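Local coordinates for protein HAD superfamily hydrolase (Brucella suis biovar 1, PDB 6NQ4) that is a haloacid dehalogenase-like hydrolase that probably acts as a phosphatase and binds a sodium ion at its metal site, at residues E27-L32 with R240-G245; A38-V43 with A256-D261; D246-D251 with V262-G267. All coordinates share one frame; numbering follows the deposited sequence.

Interaction 1: residues E27-L32 with R240-G245; sequences ERLDDL and RILGIG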
# COMPACT_ATOMS: atom_id res chain seq x y z
N GLU A 27 -12.82 11.46 19.60
CA GLU A 27 -13.15 12.59 18.74
C GLU A 27 -12.04 12.94 17.76
O GLU A 27 -12.33 13.42 16.66
CB GLU A 27 -13.45 13.83 19.59
N ARG A 28 -10.78 12.74 18.13
CA ARG A 28 -9.66 13.04 17.25
C ARG A 28 -8.51 12.13 17.63
O ARG A 28 -8.54 11.45 18.65
CB ARG A 28 -9.28 14.52 17.31
CG ARG A 28 -8.94 15.05 18.70
CD ARG A 28 -8.71 16.58 18.66
NE ARG A 28 -8.06 17.04 19.88
CZ ARG A 28 -7.27 18.11 19.96
NH1 ARG A 28 -7.02 18.86 18.89
NH2 ARG A 28 -6.73 18.44 21.12
N LEU A 29 -7.48 12.11 16.77
CA LEU A 29 -6.32 11.25 17.01
C LEU A 29 -5.67 11.54 18.36
O LEU A 29 -5.17 10.63 19.03
CB LEU A 29 -5.32 11.43 15.87
CG LEU A 29 -4.02 10.64 16.00
CD1 LEU A 29 -4.30 9.13 16.04
CD2 LEU A 29 -3.09 10.98 14.86
N ASP A 30 -5.69 12.81 18.79
CA ASP A 30 -5.07 13.20 20.05
C ASP A 30 -5.65 12.47 21.25
O ASP A 30 -4.99 12.40 22.29
CB ASP A 30 -5.27 14.70 20.28
CG ASP A 30 -4.91 15.54 19.07
OD1 ASP A 30 -5.29 15.16 17.94
OD2 ASP A 30 -4.27 16.59 19.26
N ASP A 31 -6.87 11.95 21.14
CA ASP A 31 -7.46 11.23 22.26
C ASP A 31 -6.89 9.82 22.43
O ASP A 31 -7.23 9.15 23.41
CB ASP A 31 -8.97 11.17 22.09
CG ASP A 31 -9.61 12.56 22.10
OD1 ASP A 31 -9.15 13.43 22.87
OD2 ASP A 31 -10.56 12.77 21.32
N LEU A 32 -6.04 9.38 21.51
CA LEU A 32 -5.45 8.05 21.53
C LEU A 32 -3.95 8.04 21.73
O LEU A 32 -3.41 7.01 22.17
CB LEU A 32 -5.75 7.31 20.22
CG LEU A 32 -7.21 7.06 19.84
CD1 LEU A 32 -7.30 6.36 18.49
CD2 LEU A 32 -7.89 6.23 20.91
N ARG A 240 2.60 -0.69 21.62
CA ARG A 240 2.86 0.75 21.55
C ARG A 240 2.75 1.32 20.14
O ARG A 240 3.13 2.49 19.93
CB ARG A 240 4.24 1.06 22.14
CG ARG A 240 4.43 0.55 23.57
CD ARG A 240 3.52 1.28 24.56
NE ARG A 240 3.74 2.72 24.54
CZ ARG A 240 3.11 3.59 25.32
NH1 ARG A 240 2.21 3.18 26.20
NH2 ARG A 240 3.38 4.89 25.21
N ILE A 241 2.24 0.56 19.17
CA ILE A 241 2.13 1.01 17.79
C ILE A 241 0.66 0.97 17.38
O ILE A 241 -0.00 -0.06 17.55
CB ILE A 241 2.98 0.16 16.83
CG1 ILE A 241 4.45 0.15 17.28
CG2 ILE A 241 2.85 0.68 15.41
CD1 ILE A 241 5.31 -0.86 16.52
N LEU A 242 0.16 2.08 16.84
CA LEU A 242 -1.21 2.17 16.33
C LEU A 242 -1.21 2.15 14.81
O LEU A 242 -0.57 3.00 14.17
CB LEU A 242 -1.85 3.47 16.82
CG LEU A 242 -3.30 3.71 16.39
CD1 LEU A 242 -4.24 2.65 16.97
CD2 LEU A 242 -3.72 5.13 16.77
N GLY A 243 -1.96 1.22 14.22
CA GLY A 243 -2.21 1.24 12.78
C GLY A 243 -3.45 2.06 12.46
O GLY A 243 -4.44 1.99 13.17
N ILE A 244 -3.37 2.86 11.39
CA ILE A 244 -4.50 3.69 10.94
C ILE A 244 -4.74 3.42 9.46
O ILE A 244 -3.80 3.50 8.66
CB ILE A 244 -4.21 5.19 11.14
CG1 ILE A 244 -3.82 5.49 12.59
CG2 ILE A 244 -5.41 6.03 10.68
CD1 ILE A 244 -3.44 6.92 12.83
N GLY A 245 -5.99 3.18 9.07
CA GLY A 245 -6.26 3.05 7.64
C GLY A 245 -7.74 2.91 7.36
O GLY A 245 -8.56 2.74 8.27

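Interaction 2: residues A38-V43 with A256-D261; sequences AIFCDV and ADFGLD. With NA (sodium ion), chain H.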
# COMPACT_ATOMS: atom_id res chain seq x y z
N ALA A 38 4.28 5.05 18.46
CA ALA A 38 4.42 5.14 17.02
C ALA A 38 3.09 4.86 16.36
O ALA A 38 2.20 4.23 16.94
CB ALA A 38 5.46 4.16 16.49
N ILE A 39 2.98 5.33 15.12
CA ILE A 39 1.80 5.14 14.29
C ILE A 39 2.25 4.63 12.94
O ILE A 39 3.24 5.13 12.39
CB ILE A 39 1.05 6.48 14.13
CG1 ILE A 39 0.30 6.82 15.42
CG2 ILE A 39 0.12 6.46 12.92
CD1 ILE A 39 -0.27 8.24 15.42
N PHE A 40 1.55 3.62 12.41
CA PHE A 40 1.68 3.21 11.01
C PHE A 40 0.42 3.71 10.31
O PHE A 40 -0.68 3.18 10.55
CB PHE A 40 1.75 1.68 10.86
CG PHE A 40 3.01 1.02 11.42
CD1 PHE A 40 4.08 1.76 11.93
CD2 PHE A 40 3.10 -0.36 11.44
CE1 PHE A 40 5.21 1.10 12.44
CE2 PHE A 40 4.21 -1.02 11.94
CZ PHE A 40 5.28 -0.28 12.44
N CYS A 41 0.54 4.74 9.48
CA CYS A 41 -0.62 5.42 8.91
C CYS A 41 -0.70 5.21 7.40
O CYS A 41 0.26 5.46 6.68
CB CYS A 41 -0.60 6.91 9.24
SG CYS A 41 -2.13 7.79 8.79
N ASP A 42 -1.89 4.82 6.94
CA ASP A 42 -2.23 4.71 5.53
C ASP A 42 -2.10 6.07 4.83
O ASP A 42 -2.21 7.13 5.46
CB ASP A 42 -3.71 4.29 5.53
CG ASP A 42 -4.21 3.82 4.22
OD1 ASP A 42 -3.38 3.45 3.37
OD2 ASP A 42 -5.45 3.80 4.07
N VAL A 43 -1.87 6.04 3.52
CA VAL A 43 -1.72 7.27 2.73
C VAL A 43 -2.96 7.56 1.87
O VAL A 43 -3.72 8.50 2.16
CB VAL A 43 -0.41 7.27 1.90
CG1 VAL A 43 -0.33 8.53 1.02
CG2 VAL A 43 0.83 7.19 2.84
N ALA A 256 -3.95 -6.05 12.44
CA ALA A 256 -4.40 -7.10 13.36
C ALA A 256 -3.51 -8.33 13.27
O ALA A 256 -3.12 -8.89 14.30
CB ALA A 256 -5.86 -7.45 13.05
N ASP A 257 -3.19 -8.77 12.05
CA ASP A 257 -2.35 -9.96 11.89
C ASP A 257 -0.94 -9.74 12.41
O ASP A 257 -0.28 -10.70 12.82
CB ASP A 257 -2.30 -10.38 10.42
CG ASP A 257 -3.61 -10.98 9.92
OD1 ASP A 257 -4.50 -11.29 10.74
OD2 ASP A 257 -3.72 -11.18 8.69
N PHE A 258 -0.45 -8.50 12.39
CA PHE A 258 0.87 -8.19 12.94
C PHE A 258 0.82 -7.95 14.44
O PHE A 258 1.88 -7.80 15.06
CB PHE A 258 1.42 -6.94 12.23
CG PHE A 258 2.90 -6.72 12.40
CD1 PHE A 258 3.81 -7.69 12.01
CD2 PHE A 258 3.37 -5.53 12.90
CE1 PHE A 258 5.17 -7.47 12.14
CE2 PHE A 258 4.74 -5.29 13.03
CZ PHE A 258 5.63 -6.26 12.65
N GLY A 259 -0.37 -7.91 15.03
CA GLY A 259 -0.49 -7.72 16.46
C GLY A 259 -0.63 -6.28 16.91
O GLY A 259 -0.33 -5.99 18.08
N LEU A 260 -1.08 -5.37 16.05
CA LEU A 260 -1.23 -3.96 16.38
C LEU A 260 -2.69 -3.60 16.58
O LEU A 260 -3.58 -4.11 15.89
CB LEU A 260 -0.70 -3.06 15.26
CG LEU A 260 0.69 -3.41 14.71
CD1 LEU A 260 1.07 -2.41 13.62
CD2 LEU A 260 1.75 -3.47 15.81
N ASP A 261 -2.93 -2.68 17.52
CA ASP A 261 -4.21 -1.98 17.60
C ASP A 261 -4.44 -1.20 16.31
O ASP A 261 -3.50 -0.75 15.65
CB ASP A 261 -4.20 -0.99 18.76
CG ASP A 261 -4.16 -1.67 20.14
OD1 ASP A 261 -4.31 -2.91 20.25
OD2 ASP A 261 -3.97 -0.92 21.12
NA NA H . -6.40 3.63 1.83
O HOH W 1 -6.28 1.17 2.24
O HOH W 2 -7.05 3.52 -0.55

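Interaction 3: residues D246-D251 with V262-G267; sequences DGVLTD and VLYISG. With NA (sodium ion), chain H.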
# COMPACT_ATOMS: atom_id res chain seq x y z
N ASP A 246 -8.07 2.99 6.06
CA ASP A 246 -9.45 2.86 5.61
C ASP A 246 -9.73 1.58 4.84
O ASP A 246 -10.85 1.40 4.35
CB ASP A 246 -9.95 4.11 4.86
CG ASP A 246 -9.56 4.12 3.37
OD1 ASP A 246 -8.52 3.57 3.00
OD2 ASP A 246 -10.29 4.73 2.57
N GLY A 247 -8.75 0.67 4.71
CA GLY A 247 -8.97 -0.59 4.05
C GLY A 247 -9.13 -1.73 5.04
O GLY A 247 -8.23 -1.99 5.83
N VAL A 248 -10.27 -2.41 4.99
CA VAL A 248 -10.47 -3.52 5.92
C VAL A 248 -9.53 -4.67 5.60
O VAL A 248 -8.89 -5.23 6.50
CB VAL A 248 -11.95 -3.96 5.94
CG1 VAL A 248 -12.13 -5.21 6.82
CG2 VAL A 248 -12.86 -2.82 6.42
N LEU A 249 -9.41 -5.02 4.33
CA LEU A 249 -8.60 -6.18 3.94
C LEU A 249 -7.12 -5.86 3.77
O LEU A 249 -6.34 -6.78 3.50
CB LEU A 249 -9.13 -6.82 2.65
CG LEU A 249 -10.52 -7.46 2.71
CD1 LEU A 249 -10.70 -8.42 1.55
CD2 LEU A 249 -10.71 -8.17 4.02
N THR A 250 -6.72 -4.59 3.90
CA THR A 250 -5.31 -4.20 3.86
C THR A 250 -4.90 -3.66 5.23
O THR A 250 -4.18 -4.35 5.96
CB THR A 250 -5.03 -3.18 2.75
OG1 THR A 250 -5.96 -2.09 2.85
CG2 THR A 250 -5.16 -3.81 1.36
N ASP A 251 -5.36 -2.46 5.61
CA ASP A 251 -4.90 -1.82 6.84
C ASP A 251 -5.39 -2.53 8.09
O ASP A 251 -4.63 -2.72 9.05
CB ASP A 251 -5.39 -0.38 6.87
CG ASP A 251 -4.98 0.40 5.66
OD1 ASP A 251 -3.77 0.62 5.51
OD2 ASP A 251 -5.86 0.76 4.84
N VAL A 262 -5.71 -1.03 15.95
CA VAL A 262 -6.02 -0.35 14.71
C VAL A 262 -7.09 0.70 14.93
O VAL A 262 -8.02 0.54 15.73
CB VAL A 262 -6.32 -1.29 13.52
CG1 VAL A 262 -7.72 -1.86 13.60
CG2 VAL A 262 -6.12 -0.56 12.18
N LEU A 263 -6.90 1.82 14.24
CA LEU A 263 -7.88 2.89 14.13
C LEU A 263 -8.40 2.87 12.70
O LEU A 263 -7.64 3.12 11.75
CB LEU A 263 -7.24 4.24 14.45
CG LEU A 263 -8.09 5.47 14.15
CD1 LEU A 263 -9.36 5.46 14.97
CD2 LEU A 263 -7.32 6.74 14.41
N TYR A 264 -9.69 2.56 12.54
CA TYR A 264 -10.32 2.46 11.23
C TYR A 264 -10.92 3.81 10.86
O TYR A 264 -11.63 4.43 11.65
CB TYR A 264 -11.42 1.40 11.30
CG TYR A 264 -12.24 1.15 10.04
CD1 TYR A 264 -11.63 0.88 8.82
CD2 TYR A 264 -13.63 1.14 10.09
CE1 TYR A 264 -12.38 0.63 7.68
CE2 TYR A 264 -14.38 0.89 8.96
CZ TYR A 264 -13.76 0.63 7.76
OH TYR A 264 -14.54 0.38 6.65
N ILE A 265 -10.63 4.27 9.64
CA ILE A 265 -11.17 5.52 9.12
C ILE A 265 -12.45 5.16 8.39
O ILE A 265 -12.44 4.79 7.21
CB ILE A 265 -10.15 6.25 8.23
CG1 ILE A 265 -8.85 6.48 9.01
CG2 ILE A 265 -10.72 7.59 7.75
CD1 ILE A 265 -9.05 7.24 10.33
N SER A 266 -13.58 5.28 9.10
CA SER A 266 -14.83 4.70 8.64
C SER A 266 -15.48 5.47 7.50
O SER A 266 -16.27 4.89 6.75
CB SER A 266 -15.80 4.58 9.82
OG SER A 266 -16.07 5.85 10.40
N GLY A 267 -15.16 6.76 7.35
CA GLY A 267 -15.66 7.58 6.27
C GLY A 267 -14.83 7.55 5.00
O GLY A 267 -15.15 8.26 4.04
NA NA H . -6.40 3.63 1.83
O HOH W 1 -6.28 1.17 2.24
O HOH W 2 -7.05 3.52 -0.55

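Interaction 1: residues E27-L32 with R240-G245
Leu29 and Leu32 rest on Leu242 and Ile244, joining the N-terminal lead-in of the chain to the central parallel sheet of the Rossmann-like HAD core. Strand 241-245 lies within that sheet between strands 38-41 and 261-265, and residues 27-32 lie over one of its faces. At the start of the lead-in, the backbone N atoms of Glu27 and Arg28 both give hydrogen bonds to Asp31 OD2, at 3.1 Å from Glu27 N and 3.2 Å from Arg28 N. The first approaches along the anti lone pair, the second from above the carboxylate plane, so that one oxygen ties the turn together. Next comes Leu29, whose CG is anti to the backbone N (chi1 178°); this carries the CD1 branch down onto the sheet. There CD1 lies 4.1 Å from Leu242 CD2, the two leucines running antiparallel alongside each other. Beyond the sheet contact, the Leu29 backbone is bonded to that of Val304, so the two chain ends meet here. Asp30 turns the other way: its OD2 sits over one face of the Arg28 guanidinium in a charge-only pairing and also forms a salt bridge with Arg63. The short turn closes with backbone bonds from Asp31 N to Arg28 O (3.0 Å) and from Leu32 N to Leu29 O (2.9 Å). Leu32 then lies nearly perpendicular across Leu242, its CD1 lying 4.2 Å from Leu242 CD2. That one methyl of Leu242 therefore meets both leucines, while Ile244 CD1 meets Leu29 CD1 at 4.0 Å.

Interaction 2: residues A38-V43 with A256-D261
Phe40 and Leu260 form the tight part of this contact, where strand 38-41 of the HAD core sheet faces the turn that follows helix 248-258. Leu260 CD1 approaches the Phe40 ring obliquely, 3.6 Å from Phe40 CD2 and 3.8 Å from Phe40 CE2, with the leucine side chain set roughly square to that of the phenylalanine. The Phe40 ring is swung toward the turn with its CG anti to the carbonyl carbon (chi1 -67°), and it also packs on Ala224 and Val228 of helix 218-232. Phe258, whose ring makes a cation-pi contact with Lys238, is the looser partner: its CE2 comes to the edge of the Phe40 ring, near the ring plane, at 4.4 Å from Phe40 CE2. Leu260 CD1 meets the edge of the Phe258 ring as well, so this methyl borders both aromatic rings. On the solvent side lie the exposed Ala256, Asp257 and Gly259. Gly259, with positive phi (91°), ends the helix in a Schellman motif, Gly259 N bonding to Ala256 O at 3.0 Å, and the reversal returns Leu260 to the core. Two residues beyond Phe40, Asp42 turns to a different task: its OD2 binds the sodium ion at 2.4 Å, while OD1 forms a salt bridge with Lys215. Between the segments the contact is wholly apolar, which implies that burial and ring-methyl fit hold it together; the sodium-binding carboxylate lies beyond it.

Interaction 3: residues D246-D251 with V262-G267
The beta-alpha-beta unit made by strand 241-245, helix 248-258 and strand 261-265 is closed here by Asp246 and Val248 meeting Tyr264 and Ile265. The loop leaving the first strand passes close by the end of the second: Asp246 CB is 3.5 Å from Ile265 O and 4.0 Å from Ile265 CB. Tyr264, its CG anti to the backbone N, reaches the start of helix 248-258, and its ring is touched obliquely by two neighbours. Asp246 O lies 3.7 Å from Tyr264 CE1, and Val248 CG2 approaches the phenol end, 3.6 Å from Tyr264 OH. His270 backs this corner, its ring meeting that of Tyr264 with the planes at about 20° and its ND1 bonded to Asp246 O. The sequence Gly-Asp-Gly followed by Asp251 fits the acidic motif IV of HAD phosphatases, which in relatives helps hold the catalytic metal. In this structure, Asp246 OD1 binds a sodium ion at 2.4 Å. Its CG stands between the backbone N and the carbonyl carbon (chi1 83°), which directs the carboxylate away from strand 261-265 and into the site, where Asp42 OD2 and Trp44 O join the coordination. Asp251 acts from the second shell. Asp251 OD2 accepts a hydrogen bond from Gly247 N, the N-cap residue of the helix, through its anti lone pair at 2.9 Å (N-H...O angle 147°). Water 1, itself a ligand of the sodium, donates to Asp251 OD2 at 2.7 Å. The other oxygen, OD1, forms a salt bridge with Lys215, so the carboxylate is held at both ends.

All three contacts meet around strand 241-245, which interaction 1 covers on one face. In the sheet it bonds to interaction 2 through Leu242 O and Phe40 N (2.8 Å), and to interaction 3 through Gly243 O and Leu263 N (2.7 Å). Interactions 2 and 3 share helix 248-258, one near each of its ends, and both reach the sodium site: Asp42 OD2 and Asp246 OD1, 3.3 Å apart, bind the same ion. Waters 1 and 2 belong to both contacts. Interaction 1 stays more remote: the Ile244 side chain is about 9 Å from the ion, and the centre of interaction 1 is about 10 Å from that of interaction 2 and about 12 Å from that of interaction 3.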